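Local atomic coordinates of DNA helicase RecQ (PDB entry 4Q48), a protein that probably couples ATP hydrolysis to the unwinding of duplex DNA, translocating in the 3'-5' direction, and carries a structural zinc ion in its catalytic core. Residues A[379-384]-A[399-404]; A[213-218]-A[333-338]; A[475-480]-A[505-510]. All blocks are in the same frame, centred on the assembly; numbering follows the deposited sequence.

Overall arrangement
The three contacts follow one another along the chain. Contact 2 comes first: strands 212-218 and 334-340, at one border of the six-stranded parallel sheet of the second helicase domain. Contact 1, the zinc site, lies about 10 Å from it between centres and touches it directly, Asn400 and Asp402 bonding to the edge strand through Gln213 and Val216. Contact 3, in the RQC domain, is about 15 Å from contact 1 between centres, and Leu508 packs on Ala379 and Thr380. Contacts 2 and 3 do not touch, their centres about 22 Å apart, so the zinc module bridges the helicase domain and the winged helix.

Contact 1: residues A[379-384]-A[399-404]; sequences ATCRRQ and GNCDVC. With ZN (zinc ion), chain C.
Gly399 opens the segment by sending its backbone N-H to Cys404 SG. At Asn400 the carbonyl O takes a bond from Arg383 NH2 at 3.2 Å, the donor standing above the carbonyl plane; the guanidinium lies side by side with the Asn400 amide, their planes 3° apart. Arg383 NH2 also reaches Ile212 O, NH1 pairs with Asp208, and Asn400 OD1 turns to Gln213. Cys401 holds SG in the crowded position between N and carbonyl carbon (chi1 73°), where it binds zinc at 2.3 Å, caps its helix by accepting from Cys404 N, and takes a weak bond from Arg382 N. This is the Cys4 site of the RecQ zinc-binding domain: Cys381, Cys401 and Cys404 from these segments, completed by Cys398. The N-H groups around the sulfurs probably soften the thiolate charge. Asp402 OD1 receives Arg382 NH1 at 3.0 Å in a salt bridge, in the guanidinium plane but with the carboxylate turned 57° to it; OD2 goes to Val216 N. Val403 lays CG1 over the Thr380-Cys381 peptide and crosses the Arg382 side chain at about a right angle, CG2 meeting CG and NH1. Cys404 SG binds zinc at 2.4 Å and lies 3.7 Å from Cys381 CB.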
ATOM      1  N   ALA A 379       7.539 -16.557   8.760  1.00 38.97           N
ATOM      2  CA  ALA A 379       7.674 -17.920   9.249  1.00 31.87           C
ATOM      3  C   ALA A 379       6.334 -18.602   9.037  1.00 30.77           C
ATOM      4  O   ALA A 379       6.216 -19.809   9.017  1.00 35.77           O
ATOM      5  CB  ALA A 379       8.077 -17.917  10.682  1.00 28.78           C
ATOM      6  N   THR A 380       5.331 -17.785   8.795  1.00 32.38           N
ATOM      7  CA  THR A 380       4.008 -18.250   8.434  1.00 31.40           C
ATOM      8  C   THR A 380       3.633 -17.574   7.133  1.00 28.91           C
ATOM      9  O   THR A 380       4.268 -16.604   6.746  1.00 31.49           O
ATOM     10  CB  THR A 380       2.979 -17.917   9.552  1.00 37.26           C
ATOM     11  OG1 THR A 380       3.051 -16.507   9.889  1.00 32.41           O
ATOM     12  CG2 THR A 380       3.292 -18.721  10.808  1.00 27.27           C
ATOM     13  N   CYS A 381       2.606 -18.093   6.475  1.00 31.26           N
ATOM     14  CA  CYS A 381       2.079 -17.602   5.182  1.00 33.98           C
ATOM     15  C   CYS A 381       2.501 -16.196   4.762  1.00 33.65           C
ATOM     16  O   CYS A 381       2.233 -15.233   5.490  1.00 38.00           O
ATOM     17  CB  CYS A 381       0.562 -17.669   5.238  1.00 31.72           C
ATOM     18  SG  CYS A 381      -0.314 -17.183   3.734  1.00 37.33           S
ATOM     19  N   ARG A 382       3.186 -16.075   3.621  1.00 32.82           N
ATOM     20  CA  ARG A 382       3.625 -14.759   3.136  1.00 31.90           C
ATOM     21  C   ARG A 382       2.458 -13.852   2.810  1.00 31.33           C
ATOM     22  O   ARG A 382       2.539 -12.654   3.031  1.00 29.70           O
ATOM     23  CB  ARG A 382       4.444 -14.845   1.859  1.00 33.08           C
ATOM     24  CG  ARG A 382       5.470 -15.881   1.806  1.00 38.92           C
ATOM     25  CD  ARG A 382       6.442 -15.473   0.770  1.00 35.49           C
ATOM     26  NE  ARG A 382       7.462 -14.732   1.466  1.00 38.57           N
ATOM     27  CZ  ARG A 382       8.512 -15.315   2.014  1.00 37.81           C
ATOM     28  NH1 ARG A 382       8.673 -16.630   1.888  1.00 38.93           N
ATOM     29  NH2 ARG A 382       9.399 -14.584   2.660  1.00 36.77           N
ATOM     30  N   ARG A 383       1.406 -14.431   2.230  1.00 28.61           N
ATOM     31  CA  ARG A 383       0.281 -13.658   1.723  1.00 27.32           C
ATOM     32  C   ARG A 383      -0.380 -12.913   2.880  1.00 31.32           C
ATOM     33  O   ARG A 383      -0.577 -11.709   2.797  1.00 30.79           O
ATOM     34  CB  ARG A 383      -0.735 -14.561   1.006  1.00 31.79           C
ATOM     35  CG  ARG A 383      -1.650 -13.832   0.019  1.00 30.97           C
ATOM     36  CD  ARG A 383      -2.644 -14.749  -0.643  1.00 28.91           C
ATOM     37  NE  ARG A 383      -1.999 -15.727  -1.502  1.00 33.55           N
ATOM     38  CZ  ARG A 383      -1.807 -15.559  -2.807  1.00 36.48           C
ATOM     39  NH1 ARG A 383      -2.227 -14.442  -3.385  1.00 36.05           N
ATOM     40  NH2 ARG A 383      -1.209 -16.508  -3.538  1.00 30.82           N
ATOM     41  N   GLN A 384      -0.630 -13.618   3.986  1.00 32.58           N
ATOM     42  CA  GLN A 384      -1.172 -12.995   5.186  1.00 30.54           C
ATOM     43  C   GLN A 384      -0.354 -11.774   5.601  1.00 31.28           C
ATOM     44  O   GLN A 384      -0.930 -10.716   5.889  1.00 37.43           O
ATOM     45  CB  GLN A 384      -1.242 -13.983   6.347  1.00 27.38           C
ATOM     46  CG  GLN A 384      -2.451 -14.900   6.310  1.00 32.32           C
ATOM     47  CD  GLN A 384      -2.444 -15.960   7.409  1.00 43.32           C
ATOM     48  OE1 GLN A 384      -1.388 -16.392   7.889  1.00 42.26           O
ATOM     49  NE2 GLN A 384      -3.631 -16.405   7.792  1.00 49.47           N
ATOM     50  N   GLY A 399      -2.191 -21.191   1.169  1.00 35.94           N
ATOM     51  CA  GLY A 399      -1.968 -22.437   0.461  1.00 34.29           C
ATOM     52  C   GLY A 399      -1.438 -22.225  -0.947  1.00 35.98           C
ATOM     53  O   GLY A 399      -1.393 -23.151  -1.757  1.00 37.18           O
ATOM     54  N   ASN A 400      -1.062 -20.991  -1.259  1.00 34.24           N
ATOM     55  CA  ASN A 400      -0.471 -20.707  -2.553  1.00 30.46           C
ATOM     56  C   ASN A 400       0.713 -19.761  -2.394  1.00 33.66           C
ATOM     57  O   ASN A 400       0.905 -18.847  -3.194  1.00 33.69           O
ATOM     58  CB  ASN A 400      -1.494 -20.105  -3.501  1.00 27.86           C
ATOM     59  CG  ASN A 400      -1.108 -20.284  -4.955  1.00 33.87           C
ATOM     60  OD1 ASN A 400      -0.581 -21.337  -5.336  1.00 33.78           O
ATOM     61  ND2 ASN A 400      -1.339 -19.246  -5.778  1.00 29.95           N
ATOM     62  N   CYS A 401       1.530 -19.999  -1.377  1.00 31.79           N
ATOM     63  CA  CYS A 401       2.785 -19.270  -1.261  1.00 34.35           C
ATOM     64  C   CYS A 401       3.872 -20.257  -0.841  1.00 34.14           C
ATOM     65  O   CYS A 401       3.562 -21.366  -0.377  1.00 31.95           O
ATOM     66  CB  CYS A 401       2.662 -18.106  -0.272  1.00 32.68           C
ATOM     67  SG  CYS A 401       2.598 -18.597   1.425  1.00 36.95           S
ATOM     68  N   ASP A 402       5.133 -19.896  -1.066  1.00 27.58           N
ATOM     69  CA  ASP A 402       6.206 -20.832  -0.778  1.00 30.57           C
ATOM     70  C   ASP A 402       6.290 -21.194   0.697  1.00 34.41           C
ATOM     71  O   ASP A 402       6.638 -22.315   1.025  1.00 39.73           O
ATOM     72  CB  ASP A 402       7.539 -20.298  -1.277  1.00 32.65           C
ATOM     73  CG  ASP A 402       7.917 -18.986  -0.653  1.00 37.78           C
ATOM     74  OD1 ASP A 402       7.083 -18.387   0.081  1.00 39.05           O
ATOM     75  OD2 ASP A 402       9.049 -18.538  -0.939  1.00 36.70           O
ATOM     76  N   VAL A 403       5.940 -20.276   1.589  1.00 33.27           N
ATOM     77  CA  VAL A 403       5.919 -20.602   3.010  1.00 31.33           C
ATOM     78  C   VAL A 403       4.852 -21.642   3.336  1.00 32.75           C
ATOM     79  O   VAL A 403       5.126 -22.618   4.041  1.00 30.95           O
ATOM     80  CB  VAL A 403       5.664 -19.334   3.861  1.00 34.01           C
ATOM     81  CG1 VAL A 403       5.308 -19.690   5.302  1.00 26.01           C
ATOM     82  CG2 VAL A 403       6.863 -18.398   3.788  1.00 33.88           C
ATOM     83  N   CYS A 404       3.647 -21.435   2.798  1.00 34.00           N
ATOM     84  CA  CYS A 404       2.520 -22.355   2.980  1.00 29.22           C
ATOM     85  C   CYS A 404       2.829 -23.756   2.427  1.00 33.47           C
ATOM     86  O   CYS A 404       2.543 -24.767   3.074  1.00 28.62           O
ATOM     87  CB  CYS A 404       1.265 -21.795   2.306  1.00 31.34           C
ATOM     88  SG  CYS A 404       0.222 -20.832   3.333  1.00 36.85           S
TER
HETATM   89 ZN    ZN C 801       0.410 -18.769   2.136  1.00 35.00          ZN

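Contact 2: residues A[213-218]-A[333-338]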
ATOM      1  N   GLN A 213       0.976 -16.794  -7.194  1.00 32.05           N
ATOM      2  CA  GLN A 213       1.665 -17.508  -6.119  1.00 29.48           C
ATOM      3  C   GLN A 213       2.916 -16.737  -5.672  1.00 31.40           C
ATOM      4  O   GLN A 213       3.748 -16.396  -6.510  1.00 36.02           O
ATOM      5  CB  GLN A 213       2.029 -18.918  -6.553  1.00 24.08           C
ATOM      6  CG  GLN A 213       3.034 -19.564  -5.641  1.00 32.05           C
ATOM      7  CD  GLN A 213       3.169 -21.068  -5.818  1.00 34.09           C
ATOM      8  OE1 GLN A 213       4.283 -21.610  -5.881  1.00 32.78           O
ATOM      9  NE2 GLN A 213       2.035 -21.753  -5.884  1.00 29.90           N
ATOM     10  N   TYR A 214       3.049 -16.436  -4.375  1.00 29.22           N
ATOM     11  CA  TYR A 214       4.197 -15.617  -3.915  1.00 34.55           C
ATOM     12  C   TYR A 214       5.392 -16.445  -3.406  1.00 33.37           C
ATOM     13  O   TYR A 214       5.228 -17.375  -2.604  1.00 30.68           O
ATOM     14  CB  TYR A 214       3.757 -14.624  -2.832  1.00 34.09           C
ATOM     15  CG  TYR A 214       2.771 -13.602  -3.352  1.00 33.60           C
ATOM     16  CD1 TYR A 214       3.201 -12.413  -3.936  1.00 28.29           C
ATOM     17  CD2 TYR A 214       1.405 -13.856  -3.293  1.00 33.47           C
ATOM     18  CE1 TYR A 214       2.290 -11.492  -4.422  1.00 29.93           C
ATOM     19  CE2 TYR A 214       0.493 -12.961  -3.794  1.00 36.32           C
ATOM     20  CZ  TYR A 214       0.931 -11.778  -4.352  1.00 36.52           C
ATOM     21  OH  TYR A 214      -0.015 -10.903  -4.829  1.00 35.43           O
ATOM     22  N   ARG A 215       6.577 -16.127  -3.927  1.00 29.04           N
ATOM     23  CA  ARG A 215       7.810 -16.772  -3.499  1.00 31.39           C
ATOM     24  C   ARG A 215       8.960 -15.810  -3.286  1.00 33.69           C
ATOM     25  O   ARG A 215       9.277 -14.988  -4.157  1.00 32.90           O
ATOM     26  CB  ARG A 215       8.276 -17.814  -4.505  1.00 32.23           C
ATOM     27  CG  ARG A 215       7.375 -19.014  -4.686  1.00 34.20           C
ATOM     28  CD  ARG A 215       8.065 -19.963  -5.646  1.00 31.24           C
ATOM     29  NE  ARG A 215       7.087 -20.641  -6.472  1.00 36.87           N
ATOM     30  CZ  ARG A 215       7.387 -21.295  -7.579  1.00 31.75           C
ATOM     31  NH1 ARG A 215       8.647 -21.335  -7.975  1.00 28.27           N
ATOM     32  NH2 ARG A 215       6.422 -21.879  -8.280  1.00 27.66           N
ATOM     33  N   VAL A 216       9.608 -15.958  -2.134  1.00 32.79           N
ATOM     34  CA  VAL A 216      10.830 -15.235  -1.823  1.00 32.74           C
ATOM     35  C   VAL A 216      11.843 -16.278  -1.355  1.00 34.32           C
ATOM     36  O   VAL A 216      11.495 -17.200  -0.634  1.00 37.76           O
ATOM     37  CB  VAL A 216      10.603 -14.156  -0.737  1.00 33.09           C
ATOM     38  CG1 VAL A 216      11.869 -13.398  -0.485  1.00 30.53           C
ATOM     39  CG2 VAL A 216       9.478 -13.197  -1.145  1.00 29.40           C
ATOM     40  N   GLY A 217      13.086 -16.164  -1.790  1.00 32.27           N
ATOM     41  CA  GLY A 217      14.096 -17.117  -1.387  1.00 24.42           C
ATOM     42  C   GLY A 217      15.468 -16.472  -1.443  1.00 38.05           C
ATOM     43  O   GLY A 217      15.603 -15.312  -1.897  1.00 36.17           O
ATOM     44  N   LEU A 218      16.494 -17.239  -1.052  1.00 39.63           N
ATOM     45  CA  LEU A 218      17.843 -16.692  -0.884  1.00 40.69           C
ATOM     46  C   LEU A 218      18.587 -16.590  -2.210  1.00 33.09           C
ATOM     47  O   LEU A 218      18.596 -17.526  -2.971  1.00 34.58           O
ATOM     48  CB  LEU A 218      18.630 -17.575   0.100  1.00 38.26           C
ATOM     49  CG  LEU A 218      20.135 -17.297   0.217  1.00 39.75           C
ATOM     50  CD1 LEU A 218      20.383 -15.856   0.537  1.00 32.56           C
ATOM     51  CD2 LEU A 218      20.821 -18.207   1.243  1.00 36.50           C
ATOM     52  N   PRO A 333      -3.034 -18.858 -13.409  1.00 33.67           N
ATOM     53  CA  PRO A 333      -1.906 -18.972 -12.470  1.00 31.53           C
ATOM     54  C   PRO A 333      -0.657 -18.214 -12.918  1.00 35.04           C
ATOM     55  O   PRO A 333      -0.263 -18.299 -14.084  1.00 42.80           O
ATOM     56  CB  PRO A 333      -1.618 -20.476 -12.442  1.00 26.87           C
ATOM     57  CG  PRO A 333      -2.907 -21.116 -12.769  1.00 27.65           C
ATOM     58  CD  PRO A 333      -3.539 -20.188 -13.797  1.00 36.13           C
ATOM     59  N   SER A 334      -0.046 -17.480 -12.002  1.00 30.64           N
ATOM     60  CA  SER A 334       1.200 -16.820 -12.290  1.00 31.04           C
ATOM     61  C   SER A 334       2.029 -16.857 -11.029  1.00 31.46           C
ATOM     62  O   SER A 334       1.483 -17.036  -9.942  1.00 34.08           O
ATOM     63  CB  SER A 334       0.970 -15.394 -12.768  1.00 35.74           C
ATOM     64  OG  SER A 334       0.253 -15.406 -13.981  1.00 37.90           O
ATOM     65  N   THR A 335       3.344 -16.731 -11.182  1.00 31.21           N
ATOM     66  CA  THR A 335       4.268 -16.803 -10.059  1.00 29.01           C
ATOM     67  C   THR A 335       4.964 -15.476  -9.838  1.00 30.88           C
ATOM     68  O   THR A 335       5.431 -14.850 -10.787  1.00 28.78           O
ATOM     69  CB  THR A 335       5.385 -17.835 -10.275  1.00 35.11           C
ATOM     70  OG1 THR A 335       4.875 -19.067 -10.820  1.00 37.96           O
ATOM     71  CG2 THR A 335       6.160 -18.042  -8.965  1.00 30.26           C
ATOM     72  N   ALA A 336       5.044 -15.041  -8.593  1.00 33.11           N
ATOM     73  CA  ALA A 336       5.939 -13.953  -8.267  1.00 26.89           C
ATOM     74  C   ALA A 336       7.086 -14.594  -7.540  1.00 29.54           C
ATOM     75  O   ALA A 336       6.876 -15.267  -6.532  1.00 28.82           O
ATOM     76  CB  ALA A 336       5.259 -12.902  -7.441  1.00 31.31           C
ATOM     77  N   TRP A 337       8.284 -14.430  -8.104  1.00 30.96           N
ATOM     78  CA  TRP A 337       9.505 -15.122  -7.690  1.00 25.73           C
ATOM     79  C   TRP A 337      10.580 -14.088  -7.383  1.00 31.43           C
ATOM     80  O   TRP A 337      10.904 -13.255  -8.246  1.00 29.81           O
ATOM     81  CB  TRP A 337       9.934 -16.033  -8.814  1.00 28.87           C
ATOM     82  CG  TRP A 337      11.164 -16.873  -8.670  1.00 28.94           C
ATOM     83  CD1 TRP A 337      11.207 -18.207  -8.389  1.00 29.94           C
ATOM     84  CD2 TRP A 337      12.522 -16.471  -8.929  1.00 29.14           C
ATOM     85  NE1 TRP A 337      12.512 -18.660  -8.426  1.00 36.88           N
ATOM     86  CE2 TRP A 337      13.339 -17.614  -8.753  1.00 33.09           C
ATOM     87  CE3 TRP A 337      13.127 -15.259  -9.287  1.00 28.03           C
ATOM     88  CZ2 TRP A 337      14.733 -17.578  -8.908  1.00 25.57           C
ATOM     89  CZ3 TRP A 337      14.517 -15.223  -9.425  1.00 29.83           C
ATOM     90  CH2 TRP A 337      15.297 -16.384  -9.250  1.00 29.00           C
ATOM     91  N   MET A 338      11.105 -14.096  -6.157  1.00 31.18           N
ATOM     92  CA  MET A 338      12.137 -13.127  -5.763  1.00 30.15           C
ATOM     93  C   MET A 338      13.257 -13.757  -4.926  1.00 33.22           C
ATOM     94  O   MET A 338      13.036 -14.543  -3.985  1.00 28.13           O
ATOM     95  CB  MET A 338      11.534 -11.944  -4.999  1.00 30.23           C
ATOM     96  CG  MET A 338      12.577 -11.030  -4.321  1.00 31.42           C
ATOM     97  SD  MET A 338      11.935  -9.512  -3.553  1.00 43.96           S
ATOM     98  CE  MET A 338      11.092 -10.141  -2.117  1.00 33.23           C
TER
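Strands 213-218 and 334-338 run parallel, 14° apart and 4.7 Å between axes at their closest, with the 213-218 strand zigzagging its N-H and C=O groups onto Ser334, Ala336 and Met338. They form the border of the parallel sheet in the second RecA-like domain of this helicase, 213-218 being its outermost strand. Five backbone bonds join them, from Gln213 N to Ser334 O at 2.8 Å through to Gly217 N with Met338 O at 2.7 Å; the two formed by Arg215 are more bent than those of Gln213.

One face carries Gln213, Thr335, Arg215 and Trp337. Arg215, bent at chi3, reaches beside Gln213 two residues earlier and grips its OE1 side-on with NE and NH2, NE on a lone pair at 3.0 Å. Thr335 CG2 sits over one face of this guanidinium, off toward its rim, and Arg215 NH1 comes near the edge of the Trp337 ring with the planes 70° apart. Glu233 pairs with that NH1 and Thr335 OG1 bonds to His234, while Phe229 of helix 222-233 stacks on Trp337.

The other face carries Tyr214, Ala336, Val216 and Met338, which meet through apolar atoms. Tyr214 swings its ring so that CD1 meets the Ala336 methyl, and helices 317-324 and 359-376 pack on this side through Tyr320 and Tyr375. Val216 and Met338 lie side by side, pointing the same way. Met338 is extended to SD and then bends at chi3 (72°), bringing CE to 3.6 Å from Val216 CG2.

Contact 3: residues A[475-480]-A[505-510]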
ATOM      1  N   ARG A 475      11.212  -6.976  18.997  1.00 34.35           N
ATOM      2  CA  ARG A 475      11.262  -6.440  17.644  1.00 29.00           C
ATOM      3  C   ARG A 475      10.261  -7.161  16.809  1.00 30.59           C
ATOM      4  O   ARG A 475       9.561  -6.579  15.975  1.00 33.44           O
ATOM      5  CB  ARG A 475      12.659  -6.559  17.046  1.00 33.86           C
ATOM      6  CG  ARG A 475      13.616  -5.486  17.555  1.00 47.45           C
ATOM      7  CD  ARG A 475      14.931  -5.456  16.790  1.00 47.20           C
ATOM      8  NE  ARG A 475      15.606  -6.748  16.852  1.00 53.26           N
ATOM      9  CZ  ARG A 475      16.450  -7.093  17.826  1.00 45.02           C
ATOM     10  NH1 ARG A 475      16.721  -6.218  18.789  1.00 45.64           N
ATOM     11  NH2 ARG A 475      17.034  -8.293  17.822  1.00 33.50           N
ATOM     12  N   GLN A 476      10.170  -8.447  17.072  1.00 33.49           N
ATOM     13  CA  GLN A 476       9.327  -9.302  16.284  1.00 33.97           C
ATOM     14  C   GLN A 476       7.876  -8.906  16.503  1.00 33.36           C
ATOM     15  O   GLN A 476       7.106  -8.798  15.538  1.00 29.80           O
ATOM     16  CB  GLN A 476       9.577 -10.767  16.650  1.00 37.67           C
ATOM     17  CG  GLN A 476       9.126 -11.688  15.561  1.00 43.67           C
ATOM     18  CD  GLN A 476      10.038 -11.623  14.341  1.00 49.07           C
ATOM     19  OE1 GLN A 476      11.275 -11.635  14.458  1.00 42.60           O
ATOM     20  NE2 GLN A 476       9.423 -11.453  13.165  1.00 46.91           N
ATOM     21  N   LEU A 477       7.523  -8.639  17.765  1.00 30.60           N
ATOM     22  CA  LEU A 477       6.157  -8.237  18.088  1.00 29.69           C
ATOM     23  C   LEU A 477       5.892  -6.858  17.520  1.00 30.15           C
ATOM     24  O   LEU A 477       4.777  -6.559  17.078  1.00 31.26           O
ATOM     25  CB  LEU A 477       5.908  -8.254  19.595  1.00 27.31           C
ATOM     26  CG  LEU A 477       5.737  -9.653  20.187  1.00 24.63           C
ATOM     27  CD1 LEU A 477       5.823  -9.624  21.711  1.00 22.51           C
ATOM     28  CD2 LEU A 477       4.449 -10.255  19.716  1.00 21.00           C
ATOM     29  N   VAL A 478       6.924  -6.024  17.499  1.00 31.38           N
ATOM     30  CA  VAL A 478       6.767  -4.690  16.936  1.00 34.77           C
ATOM     31  C   VAL A 478       6.561  -4.826  15.441  1.00 32.89           C
ATOM     32  O   VAL A 478       5.597  -4.267  14.900  1.00 33.19           O
ATOM     33  CB  VAL A 478       7.969  -3.757  17.228  1.00 31.04           C
ATOM     34  CG1 VAL A 478       7.816  -2.456  16.458  1.00 23.53           C
ATOM     35  CG2 VAL A 478       8.051  -3.465  18.712  1.00 30.63           C
ATOM     36  N   SER A 479       7.453  -5.563  14.777  1.00 31.03           N
ATOM     37  CA  SER A 479       7.383  -5.675  13.315  1.00 31.07           C
ATOM     38  C   SER A 479       6.084  -6.232  12.810  1.00 31.50           C
ATOM     39  O   SER A 479       5.622  -5.813  11.760  1.00 36.31           O
ATOM     40  CB  SER A 479       8.513  -6.524  12.767  1.00 24.98           C
ATOM     41  OG  SER A 479       9.712  -5.796  12.860  1.00 40.08           O
ATOM     42  N   LEU A 480       5.477  -7.142  13.566  1.00 28.18           N
ATOM     43  CA  LEU A 480       4.261  -7.791  13.109  1.00 27.07           C
ATOM     44  C   LEU A 480       3.003  -7.020  13.563  1.00 34.37           C
ATOM     45  O   LEU A 480       1.860  -7.395  13.240  1.00 35.62           O
ATOM     46  CB  LEU A 480       4.252  -9.243  13.586  1.00 28.17           C
ATOM     47  CG  LEU A 480       5.347 -10.092  12.889  1.00 37.87           C
ATOM     48  CD1 LEU A 480       5.680 -11.415  13.589  1.00 34.71           C
ATOM     49  CD2 LEU A 480       5.016 -10.371  11.415  1.00 32.73           C
ATOM     50  N   GLN A 505      -3.335 -17.413  18.731  1.00 42.08           N
ATOM     51  CA  GLN A 505      -2.313 -17.156  17.725  1.00 40.17           C
ATOM     52  C   GLN A 505      -0.901 -17.402  18.283  1.00 40.35           C
ATOM     53  O   GLN A 505      -0.654 -17.234  19.481  1.00 41.29           O
ATOM     54  CB  GLN A 505      -2.437 -15.728  17.194  1.00 39.66           C
ATOM     55  CG  GLN A 505      -3.337 -15.594  15.962  1.00 52.91           C
ATOM     56  CD  GLN A 505      -3.787 -14.140  15.694  1.00 59.19           C
ATOM     57  OE1 GLN A 505      -2.985 -13.198  15.776  1.00 46.99           O
ATOM     58  NE2 GLN A 505      -5.071 -13.969  15.327  1.00 50.21           N
ATOM     59  N   LYS A 506       0.018 -17.789  17.401  1.00 38.69           N
ATOM     60  CA  LYS A 506       1.363 -18.186  17.788  1.00 29.31           C
ATOM     61  C   LYS A 506       2.375 -17.166  17.283  1.00 30.92           C
ATOM     62  O   LYS A 506       2.165 -16.550  16.241  1.00 28.60           O
ATOM     63  CB  LYS A 506       1.737 -19.556  17.213  1.00 30.37           C
ATOM     64  CG  LYS A 506       1.074 -20.779  17.787  1.00 30.88           C
ATOM     65  CD  LYS A 506       1.553 -22.020  17.017  1.00 40.26           C
ATOM     66  CE  LYS A 506       0.719 -23.301  17.281  1.00 51.92           C
ATOM     67  NZ  LYS A 506       0.924 -23.985  18.611  1.00 41.30           N
ATOM     68  N   LEU A 507       3.473 -16.985  18.013  1.00 28.11           N
ATOM     69  CA  LEU A 507       4.605 -16.218  17.480  1.00 27.85           C
ATOM     70  C   LEU A 507       5.719 -17.144  16.997  1.00 29.56           C
ATOM     71  O   LEU A 507       6.343 -17.807  17.810  1.00 34.58           O
ATOM     72  CB  LEU A 507       5.167 -15.286  18.531  1.00 28.63           C
ATOM     73  CG  LEU A 507       6.414 -14.551  18.079  1.00 30.47           C
ATOM     74  CD1 LEU A 507       6.062 -13.665  16.888  1.00 35.98           C
ATOM     75  CD2 LEU A 507       7.030 -13.749  19.211  1.00 25.45           C
ATOM     76  N   LEU A 508       5.956 -17.237  15.689  1.00 33.72           N
ATOM     77  CA  LEU A 508       7.001 -18.134  15.174  1.00 24.88           C
ATOM     78  C   LEU A 508       8.125 -17.382  14.476  1.00 28.52           C
ATOM     79  O   LEU A 508       7.887 -16.613  13.565  1.00 32.43           O
ATOM     80  CB  LEU A 508       6.411 -19.153  14.204  1.00 22.98           C
ATOM     81  CG  LEU A 508       5.125 -19.885  14.637  1.00 31.44           C
ATOM     82  CD1 LEU A 508       4.732 -20.997  13.664  1.00 21.05           C
ATOM     83  CD2 LEU A 508       5.263 -20.448  16.045  1.00 30.12           C
ATOM     84  N   LEU A 509       9.361 -17.673  14.857  1.00 28.10           N
ATOM     85  CA  LEU A 509      10.526 -17.207  14.133  1.00 28.66           C
ATOM     86  C   LEU A 509      11.117 -18.370  13.301  1.00 37.24           C
ATOM     87  O   LEU A 509      10.928 -19.565  13.626  1.00 31.12           O
ATOM     88  CB  LEU A 509      11.577 -16.654  15.092  1.00 33.53           C
ATOM     89  CG  LEU A 509      11.468 -15.198  15.564  1.00 43.33           C
ATOM     90  CD1 LEU A 509      10.224 -14.949  16.448  1.00 37.24           C
ATOM     91  CD2 LEU A 509      12.723 -14.785  16.282  1.00 41.77           C
ATOM     92  N   ARG A 510      11.781 -18.028  12.196  1.00 40.41           N
ATOM     93  CA  ARG A 510      12.485 -19.037  11.397  1.00 37.69           C
ATOM     94  C   ARG A 510      13.567 -19.650  12.251  1.00 41.17           C
ATOM     95  O   ARG A 510      14.192 -18.922  13.030  1.00 40.31           O
ATOM     96  CB  ARG A 510      13.070 -18.410  10.152  1.00 35.29           C
ATOM     97  CG  ARG A 510      12.113 -18.462   9.017  1.00 28.32           C
ATOM     98  CD  ARG A 510      12.584 -17.594   7.893  1.00 35.85           C
ATOM     99  NE  ARG A 510      11.677 -17.756   6.766  1.00 46.32           N
ATOM    100  CZ  ARG A 510      11.887 -18.575   5.739  1.00 51.89           C
ATOM    101  NH1 ARG A 510      13.018 -19.279   5.660  1.00 41.33           N
ATOM    102  NH2 ARG A 510      10.969 -18.655   4.780  1.00 50.62           N
TER
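Gln476 and Leu509 reach toward each other tip to tip, joining the C-terminal part of helix 467-479 to strand 508-510 in the RQC domain, a winged-helix fold. Gln476 leaves the helix with CG anti to the backbone N (chi1 -159°) and bends at chi2, so its aliphatic part faces the strand: CG lies 3.6 Å from Leu509 CD1. Beyond the bend, the amide rests against the same leucine, OE1 3.7 Å from Leu509 CG, so the meeting is van der Waals contact rather than polar pairing; no hydrogen bond crosses between the two segments.

Leu507, two residues earlier on the same side, sets off toward the helix with CG anti to its backbone N (chi1 175°). Its side chain crosses those of Gln476 and Leu480 obliquely, and CD1 touches both, Gln476 CG at 3.9 Å. The other methyl, CD2, turns to Leu477, a looser approach at 4.4 Å from Leu477 CD2. Ala417 of helix 414-426 packs against both Leu477 and Leu507, while strand 410-412 pairs antiparallel with 508-510, and Thr374 of helix 359-376 touches Leu480. Leu480 has CG anti to its carbonyl carbon, which carries CD1 across to 4.0 Å from Leu507 CD1.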